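Local coordinates for extracellular solute-binding protein family 1 (Pseudothermotoga lettingae, PDB 5CI5) that probably delivers sugars to an ABC transporter for uptake, as a periplasmic-type solute-binding protein that holds alpha-D-tagatose in its pocket, at residues F62-Y65 against Y66-V70; G87-V90 against P91-E95; L141-K145 against A146-K150. All blocks are in the same frame, centred on the assembly; numbering follows the deposited sequence.

Interaction 1: residues F62-Y65 against Y66-V70. With T6T (alpha-D-tagatopyranose), chain C.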
loop_
_atom_site.group_PDB
_atom_site.type_symbol
_atom_site.label_atom_id
_atom_site.label_comp_id
_atom_site.label_asym_id
_atom_site.label_seq_id
_atom_site.Cartn_x
_atom_site.Cartn_y
_atom_site.Cartn_z
ATOM N N PHE A 62 -9.107 -3.854 4.605
ATOM C CA PHE A 62 -8.653 -2.590 4.070
ATOM C C PHE A 62 -9.740 -1.713 3.509
ATOM O O PHE A 62 -9.739 -0.522 3.743
ATOM C CB PHE A 62 -7.616 -2.798 2.952
ATOM C CG PHE A 62 -7.111 -1.506 2.352
ATOM C CD1 PHE A 62 -6.316 -0.648 3.095
ATOM C CD2 PHE A 62 -7.454 -1.142 1.075
ATOM C CE1 PHE A 62 -5.859 0.543 2.568
ATOM C CE2 PHE A 62 -6.997 0.060 0.531
ATOM C CZ PHE A 62 -6.205 0.903 1.278
ATOM N N ASP A 63 -10.674 -2.288 2.772
ATOM C CA ASP A 63 -11.482 -1.482 1.864
ATOM C C ASP A 63 -12.433 -0.531 2.607
ATOM O O ASP A 63 -12.841 0.486 2.042
ATOM C CB ASP A 63 -12.279 -2.376 0.920
ATOM C CG ASP A 63 -11.405 -3.108 -0.095
ATOM O OD1 ASP A 63 -10.170 -2.986 -0.055
ATOM O OD2 ASP A 63 -11.972 -3.820 -0.955
ATOM N N THR A 64 -12.767 -0.847 3.851
ATOM C CA THR A 64 -13.657 0.026 4.630
ATOM C C THR A 64 -13.000 0.591 5.878
ATOM O O THR A 64 -13.671 1.243 6.693
ATOM C CB THR A 64 -14.957 -0.703 5.060
ATOM O OG1 THR A 64 -14.655 -1.831 5.881
ATOM C CG2 THR A 64 -15.722 -1.165 3.844
ATOM N N TYR A 65 -11.688 0.398 6.028
ATOM C CA TYR A 65 -11.065 0.748 7.297
ATOM C C TYR A 65 -10.964 2.272 7.500
ATOM O O TYR A 65 -11.188 2.751 8.612
ATOM C CB TYR A 65 -9.688 0.087 7.425
ATOM C CG TYR A 65 -8.961 0.408 8.725
ATOM C CD1 TYR A 65 -9.618 0.333 9.949
ATOM C CD2 TYR A 65 -7.614 0.785 8.727
ATOM C CE1 TYR A 65 -8.957 0.606 11.141
ATOM C CE2 TYR A 65 -6.936 1.068 9.931
ATOM C CZ TYR A 65 -7.626 1.000 11.123
ATOM O OH TYR A 65 -7.001 1.277 12.312
ATOM N N TYR A 66 -10.665 3.039 6.456
ATOM C CA TYR A 66 -10.543 4.493 6.615
ATOM C C TYR A 66 -11.830 5.080 7.182
ATOM O O TYR A 66 -11.820 5.841 8.137
ATOM C CB TYR A 66 -10.217 5.164 5.286
ATOM C CG TYR A 66 -10.048 6.667 5.390
ATOM C CD1 TYR A 66 -8.919 7.215 5.995
ATOM C CD2 TYR A 66 -11.008 7.543 4.895
ATOM C CE1 TYR A 66 -8.753 8.600 6.078
ATOM C CE2 TYR A 66 -10.849 8.928 4.989
ATOM C CZ TYR A 66 -9.727 9.449 5.587
ATOM O OH TYR A 66 -9.592 10.831 5.669
ATOM N N ASP A 67 -12.944 4.710 6.573
ATOM C CA ASP A 67 -14.227 5.258 6.988
ATOM C C ASP A 67 -14.559 4.877 8.428
ATOM O O ASP A 67 -15.065 5.708 9.179
ATOM C CB ASP A 67 -15.328 4.796 6.042
ATOM C CG ASP A 67 -15.228 5.454 4.670
ATOM O OD1 ASP A 67 -14.607 6.541 4.553
ATOM O OD2 ASP A 67 -15.760 4.877 3.704
ATOM N N LYS A 68 -14.265 3.644 8.822
ATOM C CA LYS A 68 -14.490 3.239 10.210
ATOM C C LYS A 68 -13.591 3.991 11.189
ATOM O O LYS A 68 -14.025 4.391 12.287
ATOM C CB LYS A 68 -14.275 1.737 10.352
ATOM C CG LYS A 68 -15.346 0.922 9.633
ATOM C CD LYS A 68 -15.077 -0.580 9.748
ATOM C CE LYS A 68 -16.329 -1.404 9.426
ATOM N NZ LYS A 68 -16.790 -1.166 8.050
ATOM N N LEU A 69 -12.328 4.165 10.813
ATOM C CA LEU A 69 -11.395 4.843 11.703
ATOM C C LEU A 69 -11.772 6.335 11.845
ATOM O O LEU A 69 -11.801 6.865 12.950
ATOM C CB LEU A 69 -9.948 4.666 11.208
ATOM C CG LEU A 69 -8.862 5.296 12.092
ATOM C CD1 LEU A 69 -8.990 4.832 13.565
ATOM C CD2 LEU A 69 -7.459 4.988 11.530
ATOM N N VAL A 70 -12.101 6.982 10.736
ATOM C CA VAL A 70 -12.530 8.370 10.778
ATOM C C VAL A 70 -13.775 8.511 11.671
ATOM O O VAL A 70 -13.871 9.411 12.511
ATOM C CB VAL A 70 -12.828 8.915 9.369
ATOM C CG1 VAL A 70 -13.534 10.266 9.450
ATOM C CG2 VAL A 70 -11.534 9.053 8.583
HETATM O O3 T6T C . 0.863 -0.118 0.742
HETATM C C3 T6T C . -0.070 -0.264 1.808
HETATM C C4 T6T C . -0.877 1.028 1.933
HETATM O O4 T6T C . 0.009 2.147 2.073
HETATM C C5 T6T C . -1.735 1.166 0.695
HETATM O O5 T6T C . -2.520 2.358 0.767
HETATM C C6 T6T C . -2.621 -0.064 0.525
HETATM O O6 T6T C . -1.792 -1.220 0.407
HETATM C C2 T6T C . -0.952 -1.442 1.544
HETATM O O2 T6T C . -1.769 -1.695 2.693
HETATM C C1 T6T C . -0.123 -2.710 1.248
HETATM O O1 T6T C . 0.793 -3.017 2.234
HETATM O O HOH W 1 -9.977 2.237 3.657
HETATM O O HOH W 2 -12.766 3.282 3.764
HETATM O O HOH W 3 -15.266 2.616 2.963
#

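Interaction 2: residues G87-V90 against P91-E95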
loop_
_atom_site.group_PDB
_atom_site.type_symbol
_atom_site.label_atom_id
_atom_site.label_comp_id
_atom_site.label_asym_id
_atom_site.label_seq_id
_atom_site.Cartn_x
_atom_site.Cartn_y
_atom_site.Cartn_z
ATOM N N GLY A 87 -0.001 6.415 3.607
ATOM C CA GLY A 87 -0.483 7.219 2.498
ATOM C C GLY A 87 -1.451 8.308 2.917
ATOM O O GLY A 87 -2.637 8.284 2.561
ATOM N N GLY A 88 -0.936 9.282 3.660
ATOM C CA GLY A 88 -1.655 10.519 3.923
ATOM C C GLY A 88 -2.575 10.556 5.123
ATOM O O GLY A 88 -3.109 11.629 5.471
ATOM N N TRP A 89 -2.843 9.422 5.757
ATOM C CA TRP A 89 -3.811 9.471 6.854
ATOM C C TRP A 89 -3.280 10.240 8.062
ATOM O O TRP A 89 -4.054 10.923 8.735
ATOM C CB TRP A 89 -4.224 8.086 7.335
ATOM C CG TRP A 89 -4.895 7.182 6.337
ATOM C CD1 TRP A 89 -4.950 7.316 4.956
ATOM C CD2 TRP A 89 -5.622 5.992 6.646
ATOM N NE1 TRP A 89 -5.636 6.259 4.416
ATOM C CE2 TRP A 89 -6.067 5.438 5.424
ATOM C CE3 TRP A 89 -5.945 5.347 7.837
ATOM C CZ2 TRP A 89 -6.798 4.260 5.369
ATOM C CZ3 TRP A 89 -6.665 4.170 7.782
ATOM C CH2 TRP A 89 -7.091 3.645 6.557
ATOM N N VAL A 90 -1.995 10.104 8.383
ATOM C CA VAL A 90 -1.510 10.708 9.617
ATOM C C VAL A 90 -1.574 12.246 9.533
ATOM O O VAL A 90 -2.108 12.907 10.427
ATOM C CB VAL A 90 -0.107 10.166 9.967
ATOM C CG1 VAL A 90 0.471 10.910 11.125
ATOM C CG2 VAL A 90 -0.252 8.703 10.324
ATOM N N PRO A 91 -1.111 12.840 8.432
ATOM C CA PRO A 91 -1.324 14.298 8.305
ATOM C C PRO A 91 -2.779 14.733 8.334
ATOM O O PRO A 91 -3.104 15.759 8.953
ATOM C CB PRO A 91 -0.683 14.616 6.945
ATOM C CG PRO A 91 0.371 13.583 6.812
ATOM C CD PRO A 91 -0.232 12.323 7.373
ATOM N N THR A 92 -3.663 13.960 7.701
ATOM C CA THR A 92 -5.085 14.275 7.709
ATOM C C THR A 92 -5.621 14.304 9.159
ATOM O O THR A 92 -6.295 15.268 9.578
ATOM C CB THR A 92 -5.873 13.254 6.892
ATOM O OG1 THR A 92 -5.400 13.281 5.544
ATOM C CG2 THR A 92 -7.352 13.533 6.899
ATOM N N PHE A 93 -5.327 13.257 9.925
ATOM C CA PHE A 93 -5.865 13.185 11.290
ATOM C C PHE A 93 -5.191 14.184 12.223
ATOM O O PHE A 93 -5.848 14.768 13.091
ATOM C CB PHE A 93 -5.704 11.779 11.887
ATOM C CG PHE A 93 -6.349 10.665 11.083
ATOM C CD1 PHE A 93 -7.410 10.891 10.222
ATOM C CD2 PHE A 93 -5.867 9.378 11.213
ATOM C CE1 PHE A 93 -7.960 9.838 9.490
ATOM C CE2 PHE A 93 -6.418 8.327 10.508
ATOM C CZ PHE A 93 -7.482 8.569 9.650
ATOM N N ALA A 94 -3.880 14.389 12.046
ATOM C CA ALA A 94 -3.102 15.267 12.926
ATOM C C ALA A 94 -3.560 16.719 12.797
ATOM O O ALA A 94 -3.572 17.461 13.769
ATOM C CB ALA A 94 -1.601 15.155 12.605
ATOM N N GLU A 95 -3.935 17.098 11.585
ATOM C CA GLU A 95 -4.359 18.463 11.287
ATOM C C GLU A 95 -5.610 18.827 12.076
ATOM O O GLU A 95 -5.827 19.995 12.433
ATOM C CB GLU A 95 -4.599 18.632 9.790
ATOM C CG GLU A 95 -4.862 20.095 9.372
ATOM C CD GLU A 95 -6.292 20.551 9.541
ATOM O OE1 GLU A 95 -7.210 19.716 9.444
ATOM O OE2 GLU A 95 -6.513 21.766 9.805
#

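Interaction 3: residues L141-K145 against A146-K150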
loop_
_atom_site.group_PDB
_atom_site.type_symbol
_atom_site.label_atom_id
_atom_site.label_comp_id
_atom_site.label_asym_id
_atom_site.label_seq_id
_atom_site.Cartn_x
_atom_site.Cartn_y
_atom_site.Cartn_z
ATOM N N LEU A 141 5.823 -4.960 -9.874
ATOM C CA LEU A 141 5.134 -6.017 -10.599
ATOM C C LEU A 141 5.255 -7.305 -9.788
ATOM O O LEU A 141 6.360 -7.750 -9.484
ATOM C CB LEU A 141 5.721 -6.199 -11.983
ATOM C CG LEU A 141 5.046 -7.227 -12.861
ATOM C CD1 LEU A 141 3.709 -6.697 -13.362
ATOM C CD2 LEU A 141 5.943 -7.634 -14.022
ATOM N N LEU A 142 4.098 -7.861 -9.440
ATOM C CA LEU A 142 3.959 -9.215 -8.883
ATOM C C LEU A 142 3.537 -10.143 -10.000
ATOM O O LEU A 142 2.605 -9.821 -10.724
ATOM C CB LEU A 142 2.908 -9.198 -7.762
ATOM C CG LEU A 142 2.619 -10.499 -7.023
ATOM C CD1 LEU A 142 3.788 -10.910 -6.129
ATOM C CD2 LEU A 142 1.341 -10.322 -6.175
ATOM N N TYR A 143 4.222 -11.271 -10.179
ATOM C CA TYR A 143 3.876 -12.127 -11.294
ATOM C C TYR A 143 4.098 -13.600 -11.005
ATOM O O TYR A 143 4.862 -13.976 -10.119
ATOM C CB TYR A 143 4.661 -11.687 -12.545
ATOM C CG TYR A 143 6.161 -11.898 -12.491
ATOM C CD1 TYR A 143 6.996 -10.952 -11.888
ATOM C CD2 TYR A 143 6.753 -13.017 -13.077
ATOM C CE1 TYR A 143 8.359 -11.129 -11.846
ATOM C CE2 TYR A 143 8.126 -13.201 -13.035
ATOM C CZ TYR A 143 8.920 -12.253 -12.430
ATOM O OH TYR A 143 10.285 -12.425 -12.381
ATOM N N ASN A 144 3.418 -14.412 -11.816
ATOM C CA ASN A 144 3.277 -15.843 -11.634
ATOM C C ASN A 144 4.169 -16.544 -12.648
ATOM O O ASN A 144 3.933 -16.458 -13.849
ATOM C CB ASN A 144 1.796 -16.216 -11.812
ATOM C CG ASN A 144 1.510 -17.705 -11.608
ATOM O OD1 ASN A 144 2.232 -18.566 -12.099
ATOM N ND2 ASN A 144 0.457 -18.001 -10.860
ATOM N N LYS A 145 5.181 -17.253 -12.162
ATOM C CA LYS A 145 6.170 -17.870 -13.031
ATOM C C LYS A 145 5.589 -18.992 -13.884
ATOM O O LYS A 145 5.917 -19.114 -15.073
ATOM C CB LYS A 145 7.316 -18.408 -12.188
ATOM C CG LYS A 145 8.251 -17.330 -11.640
ATOM C CD LYS A 145 9.351 -17.996 -10.816
ATOM C CE LYS A 145 10.649 -17.230 -10.840
ATOM N NZ LYS A 145 11.743 -18.087 -10.287
ATOM N N ALA A 146 4.718 -19.793 -13.280
ATOM C CA ALA A 146 4.167 -20.952 -13.965
ATOM C C ALA A 146 3.303 -20.521 -15.131
ATOM O O ALA A 146 3.251 -21.202 -16.153
ATOM C CB ALA A 146 3.358 -21.804 -13.009
HETATM N N MSE A 147 2.611 -19.394 -14.968
HETATM C CA MSE A 147 1.754 -18.877 -16.024
HETATM C C MSE A 147 2.589 -18.330 -17.164
HETATM O O MSE A 147 2.223 -18.524 -18.312
HETATM C CB MSE A 147 0.799 -17.823 -15.484
HETATM C CG MSE A 147 -0.202 -18.398 -14.512
HETATM SE SE MSE A 147 -1.482 -17.088 -13.907
HETATM C CE MSE A 147 -2.570 -16.981 -15.504
ATOM N N PHE A 148 3.716 -17.681 -16.869
ATOM C CA PHE A 148 4.627 -17.233 -17.928
ATOM C C PHE A 148 5.098 -18.444 -18.735
ATOM O O PHE A 148 5.017 -18.482 -19.975
ATOM C CB PHE A 148 5.820 -16.469 -17.330
ATOM C CG PHE A 148 5.591 -14.979 -17.226
ATOM C CD1 PHE A 148 4.588 -14.472 -16.418
ATOM C CD2 PHE A 148 6.388 -14.093 -17.922
ATOM C CE1 PHE A 148 4.386 -13.111 -16.318
ATOM C CE2 PHE A 148 6.185 -12.750 -17.825
ATOM C CZ PHE A 148 5.180 -12.257 -17.029
ATOM N N GLU A 149 5.538 -19.458 -18.007
ATOM C CA GLU A 149 6.067 -20.655 -18.649
ATOM C C GLU A 149 5.018 -21.312 -19.535
ATOM O O GLU A 149 5.301 -21.687 -20.677
ATOM C CB GLU A 149 6.584 -21.632 -17.592
ATOM C CG GLU A 149 7.252 -22.871 -18.189
ATOM C CD GLU A 149 7.718 -23.867 -17.148
ATOM O OE1 GLU A 149 7.602 -23.610 -15.931
ATOM O OE2 GLU A 149 8.196 -24.934 -17.561
ATOM N N LYS A 150 3.800 -21.435 -19.025
ATOM C CA LYS A 150 2.722 -22.059 -19.793
ATOM C C LYS A 150 2.462 -21.298 -21.102
ATOM O O LYS A 150 2.147 -21.906 -22.136
ATOM C CB LYS A 150 1.450 -22.129 -18.932
ATOM C CG LYS A 150 0.244 -22.741 -19.612
ATOM C CD LYS A 150 0.315 -24.254 -19.578
ATOM C CE LYS A 150 -0.786 -24.894 -20.423
ATOM N NZ LYS A 150 -0.693 -24.516 -21.865
#

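Interaction 1: residues F62-Y65 against Y66-V70
Y65 O accepts the backbone N-H of L69 at 2.9 Å. One residue earlier K68 N reaches T64 O over a longer 3.3 Å. Between F62 and D67 waters bridge the backbone: one takes a bond from Y66 N and gives one to F62 O, 2.8 Å from the water, and a second links D67 N to D63 O in the same way. Y65 N instead closes a tighter turn onto F62 O.

The chi1 of Y65 (180°) swings the ring beside its own carbonyl carbon, where L69 of the next turn lies over it. CB of L69 sits above one face of the ring, displaced toward the rim, while L69 CD2 comes to 3.8 Å from Y65 OH; the hydroxyl itself is bonded to F83 O of strand 81-85. K68, bent at its last torsion, brings NZ to 3.1 Å from T64 OG1. F62, which lines the pocket, packs its CZ 3.8 Å from C6 of the tagatose. Helix 62-75 joins parallel strands 55-60 and 81-85, a beta-alpha-beta crossover that carries F62 to the sugar, as in periplasmic binding proteins.

Interaction 2: residues G87-V90 against P91-E95
W89 and F93 lie side by side on one flank of the helix, pointing the same way, each with CG anti to its carbonyl carbon. Their planes meet obliquely, at 59°, with the five-membered ring of W89 and the F93 ring 6.0 Å apart between centroids. Contact is made at CB and at CE3 of the benzo ring: F93 CE2 lies 3.9 Å from W89 CB, and F93 CZ packs against W89 CE3. The same phenyl ring carries W89 O over one face, 3.3 Å above the plane and displaced toward the rim, even as that oxygen accepts F93 N at 2.9 Å. Replacing F93 with an alanine would probably leave W89 CB and CE3 without their neighbour and open a gap toward L69, V70 and L73 of helix 62-75.

G88 is the N-cap of helix 89-95. Its positive phi, 88°, would press any CB against the carbonyl oxygen of G87, so glycine suits this place. G88 O is gripped twice by T92, by OG1 at 2.8 Å and by the backbone N at 3.3 Å, the two donors coming from opposite faces of the carbonyl plane; T92 OG1 is also bonded to P374 O. P91 sits in the first turn, where its missing N-H costs no helical bond, and its CD is held unusually close to V90 CB, 3.4 Å away. A94 N donates to V90 O. W89 meets Y66 of helix 62-75 and the pocket residue W301 in edge-to-face contacts, its side chain about 6 Å from the tagatose, and G87 N is bonded to D85 OD1, which also binds the ligand.

Interaction 3: residues L141-K145 against A146-K150
Two torsions set up this strand-to-helix junction: chi1 of N144, at -179°, places CG beside its own carbonyl carbon and lets OD1 turn back to M147 N, whereas chi1 of Y143, at 67°, wedges the phenol between backbone N and carbonyl carbon and sends its ring toward F148. The N144 OD1 to M147 N bond is 3.0 Å long, its donor standing above the amide plane instead of on a lone pair. The M147 side chain crosses the amide at about a right angle, with M147 CG 3.4 Å from N144 CG and the selenium atom of this selenomethionine 3.7 Å from N144 ND2. That nitrogen is bonded to N257 OD1, which helps to fix the rotation of the amide.

N144 is thus an asparagine N-cap: the last residue of strand 140-144, the middle strand of a three-stranded antiparallel sheet, it caps the helix 145-150 that follows. Its carbonyl oxygen accepts F148 N at 3.3 Å, and K145 O accepts E149 N at 3.0 Å.

Y143 and F148 form an edge-to-face pair with ring planes at 53° and centroids 5.4 Å apart. The touching corner is Y143 CD2, 4.0 Å above the F148 plane and offset toward the rim, close to CE1. Beyond this pair, Y143 OH is bonded to P155 O, F148 packs on L153 and on M261 of strand 261-264, and K145, extended beyond CG, packs on P155 and has a long, weak ion pair with D156.

How the interactions relate
From the N terminus, each contact closes one short stretch of chain before the next opens, so the three run in series without nesting or crossing. Interactions 1 and 2 lie on consecutive helices separated by strand 81-85, and they touch: Y66 CE1 meets F93 CE1 at 3.7 Å, and L69 CD2 meets F93 CE2 at 3.6 Å. Together they pack helix 62-75 against helix 89-95 beside the larger sheet and the sugar. The chain then runs through strand 128-138 of that sheet to interaction 3, which joins the three-stranded sheet to helix 145-150 on the opposite side of the chain's centre, about 33 Å from interaction 1 between centres.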